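Local coordinates for protein beta-galactosidase (Bacillus circulans subsp. alkalophilus, PDB 3TTY) that hydrolyses terminal beta-D-galactose residues from beta-galactosides, acting as a glycoside hydrolase built around a TIM barrel and assembled as a trimer, at residues A[60-63]-A[64-68]; A[470-473]-A[474-478]. All blocks are in the same frame, centred on the assembly; numbering follows the deposited sequence.

Contact 1. Residues A[60-63]-A[64-68]; sequences TWLD and DIIER
Glu-67 N donates to Asp-63 O at 2.9 Å and Ile-66 N to Leu-62 O at 3.0 Å, the two shortest i to i+4 bonds between 60-63 and 64-68, in helix 60-71, which connects barrel strands 39-42 and 75-79 of the (beta/alpha)8 fold. The bond from Ile-65 N to Trp-61 O is longer at 3.3 Å, and that from Asp-64 N to Thr-60 O is weak. The carboxylates find their partners in neighbouring parts of the fold: Asp-63 forms a salt bridge with Arg-135 and a hydrogen bond with Tyr-136, and Asp-64 a salt bridge with Lys-22. On the buried side, Ile-66 lays its CD1 3.8 Å from Leu-62 CG, one turn back. Helix 22-35 covers Ile-65 through Met-25, while Lys-49 makes a cation-pi contact with Trp-61. Trp-61 places CG between its backbone N and carbonyl carbon (chi1 66°), which holds the indole against the flank of the helix, one face over Leu-62 CB. Ile-65 meets this ring at its edge, near the ring plane, where its CD1 lies 3.4 Å from Trp-61 CE3 and 3.5 Å from Trp-61 CZ3.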
loop_
_atom_site.group_PDB
_atom_site.type_symbol
_atom_site.label_atom_id
_atom_site.label_comp_id
_atom_site.label_asym_id
_atom_site.label_seq_id
_atom_site.Cartn_x
_atom_site.Cartn_y
_atom_site.Cartn_z
ATOM N N THR A 60 25.994 -39.290 9.803
ATOM C CA THR A 60 27.045 -39.879 8.967
ATOM C C THR A 60 27.430 -38.975 7.797
ATOM O O THR A 60 28.609 -38.857 7.470
ATOM C CB THR A 60 26.691 -41.307 8.485
ATOM O OG1 THR A 60 25.560 -41.262 7.602
ATOM C CG2 THR A 60 26.378 -42.203 9.681
ATOM N N TRP A 61 26.441 -38.315 7.198
ATOM C CA TRP A 61 26.670 -37.400 6.082
ATOM C C TRP A 61 27.556 -36.246 6.538
ATOM O O TRP A 61 28.460 -35.803 5.824
ATOM C CB TRP A 61 25.333 -36.848 5.549
ATOM C CG TRP A 61 24.631 -35.960 6.542
ATOM C CD1 TRP A 61 23.833 -36.357 7.573
ATOM C CD2 TRP A 61 24.704 -34.530 6.620
ATOM N NE1 TRP A 61 23.398 -35.264 8.285
ATOM C CE2 TRP A 61 23.920 -34.130 7.721
ATOM C CE3 TRP A 61 25.355 -33.549 5.863
ATOM C CZ2 TRP A 61 23.760 -32.791 8.080
ATOM C CZ3 TRP A 61 25.191 -32.219 6.218
ATOM C CH2 TRP A 61 24.404 -31.853 7.318
ATOM N N LEU A 62 27.283 -35.760 7.737
ATOM C CA LEU A 62 28.014 -34.629 8.290
ATOM C C LEU A 62 29.439 -35.025 8.705
ATOM O O LEU A 62 30.377 -34.259 8.503
ATOM C CB LEU A 62 27.250 -34.049 9.483
ATOM C CG LEU A 62 27.895 -32.851 10.159
ATOM C CD1 LEU A 62 28.058 -31.756 9.142
ATOM C CD2 LEU A 62 27.053 -32.407 11.344
ATOM N N ASP A 63 29.594 -36.216 9.284
ATOM C CA ASP A 63 30.932 -36.757 9.561
ATOM C C ASP A 63 31.836 -36.607 8.337
ATOM O O ASP A 63 32.970 -36.159 8.445
ATOM C CB ASP A 63 30.873 -38.246 9.934
ATOM C CG ASP A 63 30.205 -38.500 11.267
ATOM O OD1 ASP A 63 29.877 -37.534 11.979
ATOM O OD2 ASP A 63 30.008 -39.687 11.601
ATOM N N ASP A 64 31.319 -36.995 7.174
ATOM C CA ASP A 64 32.103 -37.003 5.948
ATOM C C ASP A 64 32.500 -35.621 5.498
ATOM O O ASP A 64 33.638 -35.398 5.073
ATOM C CB ASP A 64 31.345 -37.690 4.829
ATOM C CG ASP A 64 31.640 -39.160 4.765
ATOM O OD1 ASP A 64 32.023 -39.739 5.818
ATOM O OD2 ASP A 64 31.505 -39.730 3.660
ATOM N N ILE A 65 31.552 -34.693 5.582
ATOM C CA ILE A 65 31.830 -33.312 5.253
ATOM C C ILE A 65 32.942 -32.755 6.140
ATOM O O ILE A 65 33.878 -32.121 5.656
ATOM C CB ILE A 65 30.559 -32.467 5.367
ATOM C CG1 ILE A 65 29.666 -32.750 4.162
ATOM C CG2 ILE A 65 30.903 -30.990 5.448
ATOM C CD1 ILE A 65 28.203 -32.465 4.423
ATOM N N ILE A 66 32.837 -33.001 7.436
ATOM C CA ILE A 66 33.805 -32.477 8.391
ATOM C C ILE A 66 35.189 -33.110 8.183
ATOM O O ILE A 66 36.215 -32.427 8.233
ATOM C CB ILE A 66 33.320 -32.685 9.838
ATOM C CG1 ILE A 66 32.154 -31.744 10.129
ATOM C CG2 ILE A 66 34.439 -32.422 10.818
ATOM C CD1 ILE A 66 31.444 -32.050 11.417
ATOM N N GLU A 67 35.202 -34.416 7.929
ATOM C CA GLU A 67 36.445 -35.128 7.683
ATOM C C GLU A 67 37.127 -34.579 6.438
ATOM O O GLU A 67 38.309 -34.257 6.464
ATOM C CB GLU A 67 36.184 -36.635 7.564
ATOM C CG GLU A 67 37.437 -37.501 7.511
ATOM C CD GLU A 67 38.378 -37.261 8.685
ATOM O OE1 GLU A 67 37.910 -36.790 9.754
ATOM O OE2 GLU A 67 39.591 -37.539 8.532
ATOM N N ARG A 68 36.369 -34.439 5.356
ATOM C CA ARG A 68 36.938 -33.955 4.105
ATOM C C ARG A 68 37.613 -32.593 4.243
ATOM O O ARG A 68 38.712 -32.381 3.729
ATOM C CB ARG A 68 35.887 -33.897 2.996
ATOM C CG ARG A 68 36.494 -33.489 1.637
ATOM C CD ARG A 68 37.528 -34.528 1.188
ATOM N NE ARG A 68 38.278 -34.140 -0.011
ATOM C CZ ARG A 68 39.394 -33.414 -0.003
ATOM N NH1 ARG A 68 39.909 -32.968 1.141
ATOM N NH2 ARG A 68 39.999 -33.130 -1.147
#

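Contact 2. Residues A[470-473]-A[474-478]; sequences ERVE and RFVAQ
The guanidinium of Arg-474 has Glu-470 O over one face, offset toward the rim, and the carboxyl carbon of Glu-470 at its edge, in plane. There Arg-474 NH2 donates to Glu-470 OE2 at 3.1 Å, a salt bridge between residues one helical turn apart. The bond bends to 148° at the hydrogen and uses the anti lone pair of OE2; the acceptor stays close to the guanidinium plane, yet the two flat groups are turned 71° apart. Both side chains leave with CG anti to the backbone N and run side by side. Glu-470 stays extended, whereas Arg-474 bends at chi3 (-54°), folding its tip back toward the acid. The Phe-475 ring presents its edge to Val-472 O and reaches Leu-450.

Beneath these groups run the i to i+4 backbone bonds of helix 468-477, the crossover helix of the beta-alpha-beta unit between strands 455-458 and 481-485 in the trimerisation domain. Val-476 N to Val-472 O is the shortest at 2.8 Å, and Ala-477 N reaches Glu-473 O at 2.9 Å. The inner surface is apolar: Val-472 CG2 and Val-476 CG2 lie 4.2 Å apart, side by side, and both valines pack on Phe-482 of strand 481-485. Arg-471 instead extends away to donate from NH2 to Val-446 O.

The helix is therefore amphipathic, with valines facing the sheet and a salt bridge made through one hydrogen bond on its exposed side. One bent bond to a carboxylate oxygen, with the planes strongly twisted, suggests a modest electrostatic link across one turn rather than a rigid bidentate clasp.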
loop_
_atom_site.group_PDB
_atom_site.type_symbol
_atom_site.label_atom_id
_atom_site.label_comp_id
_atom_site.label_asym_id
_atom_site.label_seq_id
_atom_site.Cartn_x
_atom_site.Cartn_y
_atom_site.Cartn_z
ATOM N N GLU A 470 22.247 10.449 36.113
ATOM C CA GLU A 470 23.299 10.533 37.112
ATOM C C GLU A 470 24.638 10.274 36.445
ATOM O O GLU A 470 25.635 10.976 36.689
ATOM C CB GLU A 470 23.056 9.501 38.211
ATOM C CG GLU A 470 23.776 9.775 39.521
ATOM C CD GLU A 470 23.310 8.841 40.643
ATOM O OE1 GLU A 470 22.169 8.323 40.550
ATOM O OE2 GLU A 470 24.083 8.617 41.607
ATOM N N ARG A 471 24.642 9.262 35.583
ATOM C CA ARG A 471 25.847 8.871 34.876
ATOM C C ARG A 471 26.363 10.013 33.996
ATOM O O ARG A 471 27.552 10.297 34.007
ATOM C CB ARG A 471 25.605 7.587 34.079
ATOM C CG ARG A 471 26.862 6.774 33.751
ATOM C CD ARG A 471 26.538 5.278 33.537
ATOM N NE ARG A 471 25.390 5.106 32.653
ATOM C CZ ARG A 471 24.263 4.479 32.989
ATOM N NH1 ARG A 471 24.133 3.923 34.192
ATOM N NH2 ARG A 471 23.263 4.401 32.113
ATOM N N VAL A 472 25.491 10.698 33.259
ATOM C CA VAL A 472 26.000 11.779 32.427
ATOM C C VAL A 472 26.316 13.048 33.208
ATOM O O VAL A 472 27.252 13.754 32.856
ATOM C CB VAL A 472 25.149 12.091 31.178
ATOM C CG1 VAL A 472 24.010 11.109 31.038
ATOM C CG2 VAL A 472 24.681 13.547 31.183
ATOM N N GLU A 473 25.572 13.327 34.274
ATOM C CA GLU A 473 25.960 14.412 35.164
ATOM C C GLU A 473 27.372 14.177 35.694
ATOM O O GLU A 473 28.214 15.074 35.680
ATOM C CB GLU A 473 24.973 14.556 36.317
ATOM C CG GLU A 473 23.713 15.325 35.959
ATOM C CD GLU A 473 22.568 15.044 36.922
ATOM O OE1 GLU A 473 22.750 14.222 37.848
ATOM O OE2 GLU A 473 21.483 15.644 36.751
ATOM N N ARG A 474 27.648 12.960 36.141
ATOM C CA ARG A 474 28.991 12.653 36.628
ATOM C C ARG A 474 30.067 12.765 35.530
ATOM O O ARG A 474 31.143 13.319 35.763
ATOM C CB ARG A 474 29.025 11.280 37.286
ATOM C CG ARG A 474 30.279 11.016 38.075
ATOM C CD ARG A 474 30.042 9.904 39.074
ATOM N NE ARG A 474 28.881 10.194 39.912
ATOM C CZ ARG A 474 27.712 9.567 39.818
ATOM N NH1 ARG A 474 27.547 8.593 38.921
ATOM N NH2 ARG A 474 26.711 9.907 40.631
ATOM N N PHE A 475 29.764 12.249 34.340
ATOM C CA PHE A 475 30.655 12.374 33.179
ATOM C C PHE A 475 30.954 13.837 32.851
ATOM O O PHE A 475 32.115 14.230 32.703
ATOM C CB PHE A 475 30.050 11.672 31.957
ATOM C CG PHE A 475 30.707 12.038 30.648
ATOM C CD1 PHE A 475 31.943 11.508 30.301
ATOM C CD2 PHE A 475 30.073 12.892 29.751
ATOM C CE1 PHE A 475 32.548 11.844 29.090
ATOM C CE2 PHE A 475 30.669 13.226 28.540
ATOM C CZ PHE A 475 31.909 12.700 28.215
ATOM N N VAL A 476 29.909 14.648 32.768
ATOM C CA VAL A 476 30.067 16.050 32.409
ATOM C C VAL A 476 30.786 16.853 33.498
ATOM O O VAL A 476 31.660 17.664 33.201
ATOM C CB VAL A 476 28.716 16.707 32.083
ATOM C CG1 VAL A 476 28.897 18.190 31.791
ATOM C CG2 VAL A 476 28.042 15.989 30.907
ATOM N N ALA A 477 30.425 16.626 34.756
ATOM C CA ALA A 477 31.042 17.354 35.860
ATOM C C ALA A 477 32.543 17.073 35.961
ATOM O O ALA A 477 33.314 17.944 36.384
ATOM C CB ALA A 477 30.350 17.021 37.180
ATOM N N GLN A 478 32.953 15.865 35.571
ATOM C CA GLN A 478 34.365 15.499 35.615
ATOM C C GLN A 478 35.146 16.079 34.447
ATOM O O GLN A 478 36.364 15.940 34.384
ATOM C CB GLN A 478 34.550 13.981 35.672
ATOM C CG GLN A 478 34.108 13.351 36.993
ATOM C CD GLN A 478 34.662 11.945 37.188
ATOM O OE1 GLN A 478 34.023 10.955 36.821
ATOM N NE2 GLN A 478 35.860 11.855 37.770
#

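Contact 1 comes first along the chain and contact 2 follows some 400 residues later, each lying within a single helix. Helix 60-71 belongs to the outer layer of the eight-stranded parallel barrel, whereas helix 468-477 flanks the mixed beta-sheet of the trimerisation domain. The two therefore belong to different domains. Their centres are 56 Å apart, on opposite sides of the chain's centre, and with about 42 Å between nearest atoms they do not touch. Both helices nevertheless connect parallel strands and turn an apolar side inward. Neither contact is touched by another subunit of the trimer, so each concerns the build of its own domain within one chain.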